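Local coordinates for uncharacterized protein SP1917 (Streptococcus pneumoniae, PDB 3C9P), which is of unknown function and belongs to the bacterial DUF2200 family, folding as a small, mainly helical single-chain protein, at residues D61-A66 with D90-E95. Numbering follows the deposited sequence.
Sequences DFFRQA and DPLMQE
The guanidinium of Arg64 carries Leu92 on one face: methyl CD2 stands 3.4 Å above the plane, displaced toward the rim, and lies 3.7 Å from both NE and NH2 of Arg64. The Phe63 ring is met differently. Phe62 CE2 lies over one of its faces, again offset toward the rim, and Phe63 CD1 in turn sits in plane at the edge of the Phe62 ring; Tyr59 and Phe63 meet edge-to-face, whereas Leu92 CD1 and the carbonyl O of Glu95 approach the Phe63 ring obliquely. Phe63 CE2 to Glu95 O measures 3.7 Å, and Phe63 CD2 reaches Glu95 CB at 3.9 Å.

Leu92 is the wedge between these two residues. Its CG is anti to the backbone N (chi1 -180°), and the forked end divides the work: CD1 goes to Phe63 CB at a tight 3.3 Å, while CD2 takes the guanidinium. The Arg64 chain, extended from CG to NE, runs across the leucine at about a right angle. A salt bridge within the same helix steadies the guanidinium, Arg64 NH1 donating to Asp61 OD1 over 2.7 Å; the 141° angle at the hydrogen makes it a bent bond, and OD1 is met from above the carboxylate plane, 46° out of it. No hydrogen bond joins the segments; packing carries the contact, mostly between side chains. The Glu95 carboxylate turns to salt bridges with Arg73 and Arg98, while Phe63 continues along helix 91-107 onto Ile96 and Leu99.

At the start of that helix, Asp90 OD1 accepts from Leu92 N at 3.1 Å, and Asp90 OD2 is hydrogen-bonded to Tyr9 OH and Gln6 NE2. The arrangement is helix-to-helix packing in a mainly helical fold: the C-terminal end of helix 59-64 rests on the first turn of helix 91-107, whose N-cap is Asp90.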
loop_
_atom_site.group_PDB
_atom_site.type_symbol
_atom_site.label_atom_id
_atom_site.label_comp_id
_atom_site.label_asym_id
_atom_site.label_seq_id
_atom_site.Cartn_x
_atom_site.Cartn_y
_atom_site.Cartn_z
ATOM N N ASP A 61 4.987 10.976 -4.638
ATOM C CA ASP A 61 5.715 11.708 -3.603
ATOM C C ASP A 61 5.438 11.180 -2.179
ATOM O O ASP A 61 6.322 11.246 -1.314
ATOM C CB ASP A 61 5.433 13.188 -3.713
ATOM C CG ASP A 61 6.305 13.879 -4.772
ATOM O OD1 ASP A 61 7.268 13.265 -5.318
ATOM O OD2 ASP A 61 6.027 15.058 -5.048
ATOM N N PHE A 62 4.236 10.652 -1.953
ATOM C CA PHE A 62 3.916 9.917 -0.707
ATOM C C PHE A 62 4.882 8.740 -0.469
ATOM O O PHE A 62 5.491 8.618 0.605
ATOM C CB PHE A 62 2.460 9.432 -0.738
ATOM C CG PHE A 62 2.052 8.645 0.476
ATOM C CD1 PHE A 62 1.627 9.289 1.632
ATOM C CD2 PHE A 62 2.098 7.267 0.460
ATOM C CE1 PHE A 62 1.229 8.550 2.763
ATOM C CE2 PHE A 62 1.708 6.514 1.596
ATOM C CZ PHE A 62 1.270 7.174 2.734
ATOM N N PHE A 63 5.020 7.883 -1.477
ATOM C CA PHE A 63 5.992 6.788 -1.439
ATOM C C PHE A 63 7.458 7.209 -1.427
ATOM O O PHE A 63 8.258 6.576 -0.726
ATOM C CB PHE A 63 5.706 5.762 -2.548
ATOM C CG PHE A 63 4.564 4.884 -2.222
ATOM C CD1 PHE A 63 3.273 5.300 -2.449
ATOM C CD2 PHE A 63 4.776 3.656 -1.601
ATOM C CE1 PHE A 63 2.161 4.468 -2.112
ATOM C CE2 PHE A 63 3.683 2.827 -1.272
ATOM C CZ PHE A 63 2.383 3.248 -1.524
ATOM N N ARG A 64 7.814 8.261 -2.169
ATOM C CA ARG A 64 9.215 8.711 -2.194
ATOM C C ARG A 64 9.653 9.176 -0.818
ATOM O O ARG A 64 10.823 9.064 -0.476
ATOM C CB ARG A 64 9.467 9.829 -3.209
ATOM C CG ARG A 64 9.320 9.411 -4.659
ATOM C CD ARG A 64 9.572 10.619 -5.577
ATOM N NE ARG A 64 9.376 10.243 -6.985
ATOM C CZ ARG A 64 8.330 10.589 -7.732
ATOM N NH1 ARG A 64 7.371 11.371 -7.241
ATOM N NH2 ARG A 64 8.253 10.165 -8.996
ATOM N N GLN A 65 8.717 9.696 -0.046
ATOM C CA GLN A 65 9.034 10.290 1.268
ATOM C C GLN A 65 8.694 9.430 2.490
ATOM O O GLN A 65 8.743 9.917 3.659
ATOM C CB GLN A 65 8.368 11.662 1.363
ATOM C CG GLN A 65 8.951 12.646 0.333
ATOM C CD GLN A 65 8.197 13.962 0.295
ATOM O OE1 GLN A 65 7.025 14.006 -0.077
ATOM N NE2 GLN A 65 8.862 15.038 0.685
ATOM N N ALA A 66 8.370 8.165 2.242
ATOM C CA ALA A 66 8.076 7.219 3.325
ATOM C C ALA A 66 9.227 7.230 4.315
ATOM O O ALA A 66 10.408 7.185 3.922
ATOM C CB ALA A 66 7.866 5.818 2.781
ATOM N N ASP A 90 11.498 -0.825 -11.499
ATOM C CA ASP A 90 11.316 0.502 -10.948
ATOM C C ASP A 90 11.025 0.362 -9.447
ATOM O O ASP A 90 9.982 -0.203 -9.072
ATOM C CB ASP A 90 10.128 1.140 -11.667
ATOM C CG ASP A 90 9.913 2.588 -11.288
ATOM O OD1 ASP A 90 10.367 3.009 -10.202
ATOM O OD2 ASP A 90 9.256 3.296 -12.092
ATOM N N PRO A 91 11.942 0.865 -8.590
ATOM C CA PRO A 91 11.821 0.678 -7.152
ATOM C C PRO A 91 10.618 1.370 -6.544
ATOM O O PRO A 91 10.078 0.898 -5.536
ATOM C CB PRO A 91 13.125 1.288 -6.586
ATOM C CG PRO A 91 13.666 2.134 -7.672
ATOM C CD PRO A 91 13.174 1.580 -8.962
ATOM N N LEU A 92 10.209 2.490 -7.133
ATOM C CA LEU A 92 9.044 3.203 -6.619
ATOM C C LEU A 92 7.783 2.409 -6.935
ATOM O O LEU A 92 6.961 2.197 -6.050
ATOM C CB LEU A 92 8.947 4.624 -7.180
ATOM C CG LEU A 92 7.757 5.473 -6.693
ATOM C CD1 LEU A 92 7.766 5.633 -5.172
ATOM C CD2 LEU A 92 7.812 6.861 -7.361
HETATM N N MSE A 93 7.629 1.978 -8.188
HETATM C CA MSE A 93 6.495 1.137 -8.555
HETATM C C MSE A 93 6.475 -0.153 -7.692
HETATM O O MSE A 93 5.413 -0.678 -7.363
HETATM C CB MSE A 93 6.537 0.783 -10.038
HETATM C CG MSE A 93 5.265 0.073 -10.577
HETATM SE SE MSE A 93 3.634 1.169 -10.300
HETATM C CE MSE A 93 3.818 2.339 -11.849
ATOM N N GLN A 94 7.649 -0.684 -7.364
ATOM C CA GLN A 94 7.690 -1.921 -6.597
ATOM C C GLN A 94 7.061 -1.751 -5.202
ATOM O O GLN A 94 6.297 -2.616 -4.785
ATOM C CB GLN A 94 9.108 -2.505 -6.568
ATOM C CG GLN A 94 9.211 -3.863 -5.942
ATOM C CD GLN A 94 10.633 -4.416 -5.974
ATOM O OE1 GLN A 94 11.564 -3.813 -5.437
ATOM N NE2 GLN A 94 10.800 -5.570 -6.591
ATOM N N GLU A 95 7.341 -0.640 -4.512
ATOM C CA GLU A 95 6.735 -0.343 -3.193
ATOM C C GLU A 95 5.228 -0.121 -3.328
ATOM O O GLU A 95 4.448 -0.556 -2.482
ATOM C CB GLU A 95 7.379 0.892 -2.527
ATOM C CG GLU A 95 8.924 0.826 -2.340
ATOM C CD GLU A 95 9.414 -0.377 -1.520
ATOM O OE1 GLU A 95 8.597 -1.230 -1.122
ATOM O OE2 GLU A 95 10.638 -0.459 -1.266
#